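Local coordinates for cytolethal distending toxin protein C (PDB 1SR4), which is the C subunit of a tripartite bacterial genotoxin, adopts a ricin-like beta-trefoil lectin fold and probably helps bind cell-surface carbohydrate, at residues G72-F77 and D86-D91; L65-V70 and H92-L97. All coordinates share one frame; numbering follows the deposited sequence.

Contact 1 (G72-F77 and D86-D91); sequences GAAKCF and DCKDTD
A disulfide-closed beta hairpin, built from strands 75-77 and 84-86 in the beta-trefoil lectin domain, illustrates how a short excursion of chain can be locked by one covalent bond. The C76–C87 bridge is seen in the crystal: SG of C76 lies 2.1 Å from SG of C87, with a CB-SG-SG-CB torsion of 95°, so the bond is a right-handed disulfide of nearly perpendicular geometry. Both sulfurs stand anti to their own carbonyl carbon and beside the backbone N, and C87 SG also presses on the carbonyl carbon of K75. One step back, K75 and D86 form an antiparallel non-hydrogen-bonded pair with CA atoms 4.7 Å apart and diverging side chains.

Beyond that pair, the backbone N of C87 donates to O of A74 over 3.3 Å. The bond is fairly straight at the hydrogen (162°), but the donor sits well above the carbonyl plane. A74, whose O takes this bond, is itself the centre of an inverse gamma turn. The segment 86-91 then leaves the hairpin by a type I turn from D86 to D89, which becomes the N-cap residue of helix 90-93. D86 braces this exit: with CG anti to its backbone N, OD1 uses its anti lone pair to accept from N of K88 at 2.7 Å, an Asx turn.

Charge plays a looser part. The K75 chain bends at chi2 (-58°) and lays CD against the backbone of D86, 4.1 Å from its N, as a plain contact. At the tip, the opposite charges could attract each other weakly, but K75 NZ stops 4.5 Å from D86 OD2, beyond salt-bridge distance.

Contact 2 (L65-V70 and H92-L97); sequences LVQFKV and HTVFNL
Strands 65-69 and 95-97 are antiparallel neighbours in the main sheet of the beta-trefoil, and they show how two strands can be tightly paired at one end and splayed at the other. The tight part is V66 with F95, a hydrogen-bonded pair. F95 N donates to V66 O at 2.7 Å, in the carbonyl plane, and V66 N returns a bond to F95 O at 2.8 Å, from above the plane of the F95 carbonyl. L65 and N96 form the adjoining non-hydrogen-bonded pair on the other face of the sheet, where the two side chains cross obliquely, CD2 of L65 touching CB of N96; the amide nitrogen of N96 is bonded to O of R60.

On the face of V66 and F95 the packing is apolar. V66 and L97 cross at about a right angle, the CG2 branch of V66 meeting CG of L97 at 4.0 Å. F68 and L97 meet tip to tip, CD2 of L97 lying at the ring edge, 4.0 Å from CZ of F68. L97 also packs on I25 of the neighbouring toxin subunit B.

The looser end, at Q67, F68 and T93, is buried too. Where the backbones diverge, a water bridges them, accepting from F68 N at 2.9 Å and donating to T93 O at 2.6 Å. Beside it the side chain of Q67, extended beyond CG, reaches across: NE2 donates to OG1 of T93 at 2.9 Å, in the amide plane but bent (146°), and bonds C87 O as well. These two acceptors imply a settled orientation for the Q67 amide. Separately, the water and this side chain together take over the bridging where direct strand pairing ends.

Followed from the N terminus, the chain passes along strand 64-69, turns, and comes back as strand 75-77, where F77 N probably bonds to F68 O and K75 O probably to V70 N. It then makes the short hairpin that contact 1 closes across eight residues, enters helix 90-93, and joins the main sheet again as strand 95-99, where contact 2 closes the larger loop. Contact 1 is thus nested inside contact 2, their centres about 9 Å apart, with helix 90-93 shared by both. The rings of F77 and F95 meet between them, tying the two-stranded hairpin onto the main sheet.

Contact 1 (G72-F77 and D86-D91)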
ATOM      1  N   GLY C  72      12.802 -11.392  17.988  1.00 13.96           N
ATOM      2  CA  GLY C  72      13.561 -11.585  19.217  1.00 16.09           C
ATOM      3  C   GLY C  72      14.847 -12.413  19.157  1.00 18.56           C
ATOM      4  O   GLY C  72      15.422 -12.727  20.206  1.00 19.19           O
ATOM      5  N   ALA C  73      15.318 -12.759  17.961  1.00 17.45           N
ATOM      6  CA  ALA C  73      16.547 -13.545  17.846  1.00 16.57           C
ATOM      7  C   ALA C  73      17.335 -13.194  16.588  1.00 18.27           C
ATOM      8  O   ALA C  73      16.770 -12.751  15.580  1.00 16.40           O
ATOM      9  CB  ALA C  73      16.218 -15.027  17.841  1.00 15.03           C
ATOM     10  N   ALA C  74      18.645 -13.410  16.653  1.00 16.84           N
ATOM     11  CA  ALA C  74      19.519 -13.131  15.533  1.00 19.40           C
ATOM     12  C   ALA C  74      19.520 -14.323  14.574  1.00 20.08           C
ATOM     13  O   ALA C  74      20.581 -14.786  14.143  1.00 22.41           O
ATOM     14  CB  ALA C  74      20.942 -12.849  16.035  1.00 19.77           C
ATOM     15  N   LYS C  75      18.330 -14.820  14.254  1.00 19.08           N
ATOM     16  CA  LYS C  75      18.192 -15.943  13.346  1.00 17.64           C
ATOM     17  C   LYS C  75      17.366 -15.511  12.145  1.00 17.88           C
ATOM     18  O   LYS C  75      16.461 -14.683  12.267  1.00 16.66           O
ATOM     19  CB  LYS C  75      17.523 -17.121  14.049  1.00 19.43           C
ATOM     20  CG  LYS C  75      18.264 -17.587  15.291  1.00 22.82           C
ATOM     21  CD  LYS C  75      19.699 -17.996  14.946  1.00 29.43           C
ATOM     22  CE  LYS C  75      20.505 -18.372  16.191  1.00 31.83           C
ATOM     23  NZ  LYS C  75      21.851 -18.872  15.825  1.00 35.75           N
ATOM     24  N   CYS C  76      17.675 -16.093  10.989  1.00 16.47           N
ATOM     25  CA  CYS C  76      17.000 -15.754   9.744  1.00 15.34           C
ATOM     26  C   CYS C  76      16.622 -16.993   8.939  1.00 13.88           C
ATOM     27  O   CYS C  76      17.311 -18.017   8.986  1.00 13.30           O
ATOM     28  CB  CYS C  76      17.914 -14.853   8.898  1.00 15.23           C
ATOM     29  SG  CYS C  76      18.058 -13.107   9.428  1.00 16.28           S
ATOM     30  N   PHE C  77      15.519 -16.895   8.203  1.00 11.18           N
ATOM     31  CA  PHE C  77      15.065 -17.998   7.378  1.00 12.14           C
ATOM     32  C   PHE C  77      16.191 -18.498   6.467  1.00 12.00           C
ATOM     33  O   PHE C  77      16.940 -17.702   5.901  1.00 11.08           O
ATOM     34  CB  PHE C  77      13.881 -17.554   6.511  1.00 12.57           C
ATOM     35  CG  PHE C  77      13.533 -18.533   5.437  1.00 14.01           C
ATOM     36  CD1 PHE C  77      12.759 -19.651   5.726  1.00 13.93           C
ATOM     37  CD2 PHE C  77      14.044 -18.381   4.153  1.00 14.20           C
ATOM     38  CE1 PHE C  77      12.501 -20.612   4.747  1.00 16.64           C
ATOM     39  CE2 PHE C  77      13.796 -19.337   3.158  1.00 15.61           C
ATOM     40  CZ  PHE C  77      13.025 -20.454   3.457  1.00 16.18           C
ATOM     41  N   ASP C  86      22.045 -18.482  11.585  1.00 21.77           N
ATOM     42  CA  ASP C  86      22.529 -17.165  11.986  1.00 22.64           C
ATOM     43  C   ASP C  86      22.382 -16.170  10.830  1.00 21.61           C
ATOM     44  O   ASP C  86      22.743 -16.476   9.685  1.00 18.80           O
ATOM     45  CB  ASP C  86      23.998 -17.261  12.393  1.00 28.98           C
ATOM     46  CG  ASP C  86      24.496 -16.004  13.080  1.00 35.75           C
ATOM     47  OD1 ASP C  86      24.418 -14.905  12.479  1.00 38.66           O
ATOM     48  OD2 ASP C  86      24.971 -16.118  14.236  1.00 42.00           O
ATOM     49  N   CYS C  87      21.870 -14.978  11.131  1.00 19.37           N
ATOM     50  CA  CYS C  87      21.659 -13.974  10.096  1.00 21.67           C
ATOM     51  C   CYS C  87      22.950 -13.539   9.408  1.00 22.59           C
ATOM     52  O   CYS C  87      22.920 -13.101   8.254  1.00 21.61           O
ATOM     53  CB  CYS C  87      20.906 -12.757  10.662  1.00 21.94           C
ATOM     54  SG  CYS C  87      19.165 -13.075  11.158  1.00 25.96           S
ATOM     55  N   LYS C  88      24.085 -13.690  10.091  1.00 22.70           N
ATOM     56  CA  LYS C  88      25.380 -13.324   9.507  1.00 23.05           C
ATOM     57  C   LYS C  88      25.808 -14.234   8.343  1.00 20.83           C
ATOM     58  O   LYS C  88      26.702 -13.878   7.566  1.00 21.00           O
ATOM     59  CB  LYS C  88      26.476 -13.333  10.581  1.00 27.37           C
ATOM     60  CG  LYS C  88      26.469 -12.123  11.531  1.00 32.55           C
ATOM     61  CD  LYS C  88      25.309 -12.141  12.550  1.00 36.11           C
ATOM     62  CE  LYS C  88      24.083 -11.357  12.065  1.00 37.28           C
ATOM     63  NZ  LYS C  88      23.061 -11.122  13.141  1.00 34.65           N
ATOM     64  N   ASP C  89      25.200 -15.411   8.228  1.00 18.01           N
ATOM     65  CA  ASP C  89      25.532 -16.322   7.122  1.00 17.70           C
ATOM     66  C   ASP C  89      24.706 -15.860   5.920  1.00 16.97           C
ATOM     67  O   ASP C  89      23.729 -16.502   5.520  1.00 17.88           O
ATOM     68  CB  ASP C  89      25.176 -17.769   7.490  1.00 16.30           C
ATOM     69  CG  ASP C  89      25.492 -18.752   6.375  1.00 17.15           C
ATOM     70  OD1 ASP C  89      26.002 -18.312   5.330  1.00 17.06           O
ATOM     71  OD2 ASP C  89      25.220 -19.966   6.539  1.00 16.49           O
ATOM     72  N   THR C  90      25.112 -14.734   5.355  1.00 17.85           N
ATOM     73  CA  THR C  90      24.396 -14.126   4.248  1.00 17.76           C
ATOM     74  C   THR C  90      24.181 -15.002   3.015  1.00 18.53           C
ATOM     75  O   THR C  90      23.149 -14.872   2.349  1.00 16.69           O
ATOM     76  CB  THR C  90      25.059 -12.780   3.848  1.00 17.85           C
ATOM     77  OG1 THR C  90      26.408 -13.001   3.419  1.00 17.85           O
ATOM     78  CG2 THR C  90      25.075 -11.838   5.032  1.00 18.05           C
ATOM     79  N   ASP C  91      25.129 -15.898   2.713  1.00 18.63           N
ATOM     80  CA  ASP C  91      24.982 -16.783   1.554  1.00 18.98           C
ATOM     81  C   ASP C  91      23.714 -17.636   1.665  1.00 17.82           C
ATOM     82  O   ASP C  91      23.128 -18.025   0.655  1.00 17.62           O
ATOM     83  CB  ASP C  91      26.182 -17.722   1.419  1.00 19.90           C
ATOM     84  CG  ASP C  91      27.400 -17.051   0.801  1.00 23.09           C
ATOM     85  OD1 ASP C  91      27.377 -15.823   0.545  1.00 20.95           O
ATOM     86  OD2 ASP C  91      28.394 -17.776   0.572  1.00 23.31           O
TER

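Contact 2 (L65-V70 and H92-L97)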
ATOM      1  N   LEU C  65      17.045  -7.034  -2.146  1.00 10.14           N
ATOM      2  CA  LEU C  65      17.662  -8.015  -1.258  1.00  9.77           C
ATOM      3  C   LEU C  65      17.162  -7.852   0.169  1.00  8.88           C
ATOM      4  O   LEU C  65      17.132  -6.743   0.702  1.00  9.16           O
ATOM      5  CB  LEU C  65      19.196  -7.890  -1.323  1.00 10.46           C
ATOM      6  CG  LEU C  65      19.773  -8.067  -2.738  1.00 11.26           C
ATOM      7  CD1 LEU C  65      21.295  -8.087  -2.660  1.00 12.16           C
ATOM      8  CD2 LEU C  65      19.270  -9.367  -3.373  1.00 11.88           C
ATOM      9  N   VAL C  66      16.745  -8.961   0.776  1.00  9.18           N
ATOM     10  CA  VAL C  66      16.230  -8.942   2.139  1.00 10.21           C
ATOM     11  C   VAL C  66      16.599 -10.198   2.916  1.00  9.58           C
ATOM     12  O   VAL C  66      17.220 -11.127   2.398  1.00 10.78           O
ATOM     13  CB  VAL C  66      14.665  -8.858   2.178  1.00  9.51           C
ATOM     14  CG1 VAL C  66      14.160  -7.661   1.360  1.00 10.99           C
ATOM     15  CG2 VAL C  66      14.057 -10.169   1.654  1.00 11.55           C
ATOM     16  N   GLN C  67      16.212 -10.197   4.183  1.00 11.04           N
ATOM     17  CA  GLN C  67      16.385 -11.352   5.041  1.00 10.46           C
ATOM     18  C   GLN C  67      15.065 -11.421   5.797  1.00 10.47           C
ATOM     19  O   GLN C  67      14.412 -10.401   5.998  1.00  9.48           O
ATOM     20  CB  GLN C  67      17.536 -11.158   6.032  1.00 11.90           C
ATOM     21  CG  GLN C  67      18.925 -11.134   5.404  1.00 13.76           C
ATOM     22  CD  GLN C  67      19.999 -10.872   6.445  1.00 17.48           C
ATOM     23  OE1 GLN C  67      19.957  -9.857   7.134  1.00 16.22           O
ATOM     24  NE2 GLN C  67      20.957 -11.791   6.571  1.00 15.29           N
ATOM     25  N   PHE C  68      14.665 -12.621   6.191  1.00 10.15           N
ATOM     26  CA  PHE C  68      13.449 -12.802   6.965  1.00 10.18           C
ATOM     27  C   PHE C  68      13.987 -13.183   8.344  1.00 11.37           C
ATOM     28  O   PHE C  68      14.524 -14.275   8.531  1.00 11.64           O
ATOM     29  CB  PHE C  68      12.602 -13.920   6.358  1.00  9.33           C
ATOM     30  CG  PHE C  68      12.205 -13.657   4.925  1.00 11.74           C
ATOM     31  CD1 PHE C  68      11.297 -12.652   4.614  1.00 11.08           C
ATOM     32  CD2 PHE C  68      12.799 -14.367   3.882  1.00 11.88           C
ATOM     33  CE1 PHE C  68      10.987 -12.354   3.278  1.00 11.76           C
ATOM     34  CE2 PHE C  68      12.493 -14.072   2.550  1.00 11.88           C
ATOM     35  CZ  PHE C  68      11.590 -13.067   2.252  1.00 10.37           C
ATOM     36  N   LYS C  69      13.845 -12.269   9.299  1.00 11.17           N
ATOM     37  CA  LYS C  69      14.355 -12.459  10.654  1.00 11.49           C
ATOM     38  C   LYS C  69      13.323 -12.882  11.689  1.00 12.50           C
ATOM     39  O   LYS C  69      12.183 -12.414  11.694  1.00 13.52           O
ATOM     40  CB  LYS C  69      15.034 -11.162  11.113  1.00 13.06           C
ATOM     41  CG  LYS C  69      15.622 -11.189  12.522  1.00 12.84           C
ATOM     42  CD  LYS C  69      16.085  -9.790  12.927  1.00 14.11           C
ATOM     43  CE  LYS C  69      16.452  -9.715  14.416  1.00 14.78           C
ATOM     44  NZ  LYS C  69      15.318 -10.164  15.279  1.00 11.49           N
ATOM     45  N   VAL C  70      13.751 -13.769  12.575  1.00 12.84           N
ATOM     46  CA  VAL C  70      12.920 -14.278  13.651  1.00 12.78           C
ATOM     47  C   VAL C  70      12.726 -13.164  14.670  1.00 11.58           C
ATOM     48  O   VAL C  70      13.648 -12.399  14.958  1.00 12.37           O
ATOM     49  CB  VAL C  70      13.604 -15.481  14.368  1.00 12.39           C
ATOM     50  CG1 VAL C  70      12.795 -15.909  15.589  1.00 10.96           C
ATOM     51  CG2 VAL C  70      13.741 -16.656  13.392  1.00 13.69           C
ATOM     52  N   HIS C  92      23.296 -17.946   2.887  1.00 17.53           N
ATOM     53  CA  HIS C  92      22.094 -18.760   3.072  1.00 17.32           C
ATOM     54  C   HIS C  92      20.884 -17.994   3.564  1.00 14.87           C
ATOM     55  O   HIS C  92      19.791 -18.539   3.588  1.00 13.83           O
ATOM     56  CB  HIS C  92      22.361 -19.889   4.062  1.00 20.54           C
ATOM     57  CG  HIS C  92      23.366 -20.888   3.579  1.00 26.06           C
ATOM     58  ND1 HIS C  92      23.078 -21.826   2.609  1.00 27.48           N
ATOM     59  CD2 HIS C  92      24.670 -21.064   3.898  1.00 26.84           C
ATOM     60  CE1 HIS C  92      24.164 -22.532   2.348  1.00 29.14           C
ATOM     61  NE2 HIS C  92      25.145 -22.089   3.115  1.00 30.24           N
ATOM     62  N   THR C  93      21.061 -16.737   3.947  1.00 13.36           N
ATOM     63  CA  THR C  93      19.938 -15.990   4.504  1.00 12.46           C
ATOM     64  C   THR C  93      19.450 -14.802   3.710  1.00 13.66           C
ATOM     65  O   THR C  93      18.369 -14.281   3.998  1.00 13.38           O
ATOM     66  CB  THR C  93      20.268 -15.494   5.918  1.00 11.61           C
ATOM     67  OG1 THR C  93      21.383 -14.603   5.861  1.00 11.15           O
ATOM     68  CG2 THR C  93      20.636 -16.679   6.817  1.00 14.90           C
ATOM     69  N   VAL C  94      20.226 -14.365   2.721  1.00 12.23           N
ATOM     70  CA  VAL C  94      19.808 -13.217   1.930  1.00 12.75           C
ATOM     71  C   VAL C  94      19.000 -13.668   0.721  1.00 13.32           C
ATOM     72  O   VAL C  94      19.464 -14.467  -0.104  1.00 12.86           O
ATOM     73  CB  VAL C  94      21.004 -12.373   1.477  1.00 12.30           C
ATOM     74  CG1 VAL C  94      20.531 -11.221   0.566  1.00 11.24           C
ATOM     75  CG2 VAL C  94      21.723 -11.798   2.715  1.00 11.51           C
ATOM     76  N   PHE C  95      17.774 -13.167   0.641  1.00 11.04           N
ATOM     77  CA  PHE C  95      16.894 -13.515  -0.463  1.00 11.62           C
ATOM     78  C   PHE C  95      16.572 -12.280  -1.282  1.00 10.09           C
ATOM     79  O   PHE C  95      16.954 -11.172  -0.916  1.00 10.12           O
ATOM     80  CB  PHE C  95      15.655 -14.245   0.062  1.00  8.92           C
ATOM     81  CG  PHE C  95      15.971 -15.630   0.545  1.00 12.50           C
ATOM     82  CD1 PHE C  95      16.029 -16.704  -0.353  1.00 11.61           C
ATOM     83  CD2 PHE C  95      16.346 -15.847   1.867  1.00 13.33           C
ATOM     84  CE1 PHE C  95      16.463 -17.965   0.056  1.00 14.07           C
ATOM     85  CE2 PHE C  95      16.784 -17.110   2.291  1.00 14.94           C
ATOM     86  CZ  PHE C  95      16.844 -18.173   1.374  1.00 13.70           C
ATOM     87  N   ASN C  96      15.844 -12.475  -2.371  1.00 10.85           N
ATOM     88  CA  ASN C  96      15.609 -11.409  -3.331  1.00  9.61           C
ATOM     89  C   ASN C  96      14.148 -11.291  -3.781  1.00  9.18           C
ATOM     90  O   ASN C  96      13.645 -12.172  -4.469  1.00  8.39           O
ATOM     91  CB  ASN C  96      16.551 -11.737  -4.501  1.00  9.67           C
ATOM     92  CG  ASN C  96      16.527 -10.727  -5.619  1.00 10.38           C
ATOM     93  OD1 ASN C  96      15.997  -9.628  -5.487  1.00 12.10           O
ATOM     94  ND2 ASN C  96      17.132 -11.101  -6.742  1.00 10.89           N
ATOM     95  N   LEU C  97      13.486 -10.194  -3.409  1.00  8.16           N
ATOM     96  CA  LEU C  97      12.080  -9.977  -3.766  1.00  8.68           C
ATOM     97  C   LEU C  97      11.931  -9.426  -5.181  1.00  8.38           C
ATOM     98  O   LEU C  97      12.472  -8.382  -5.511  1.00  8.53           O
ATOM     99  CB  LEU C  97      11.405  -9.004  -2.781  1.00  7.00           C
ATOM    100  CG  LEU C  97      11.491  -9.308  -1.273  1.00  8.57           C
ATOM    101  CD1 LEU C  97      10.633  -8.312  -0.470  1.00  7.68           C
ATOM    102  CD2 LEU C  97      11.014 -10.740  -1.007  1.00  8.50           C
TER
HETATM  103  O   HOH W   1      16.343 -14.886   5.587  1.00 10.14           O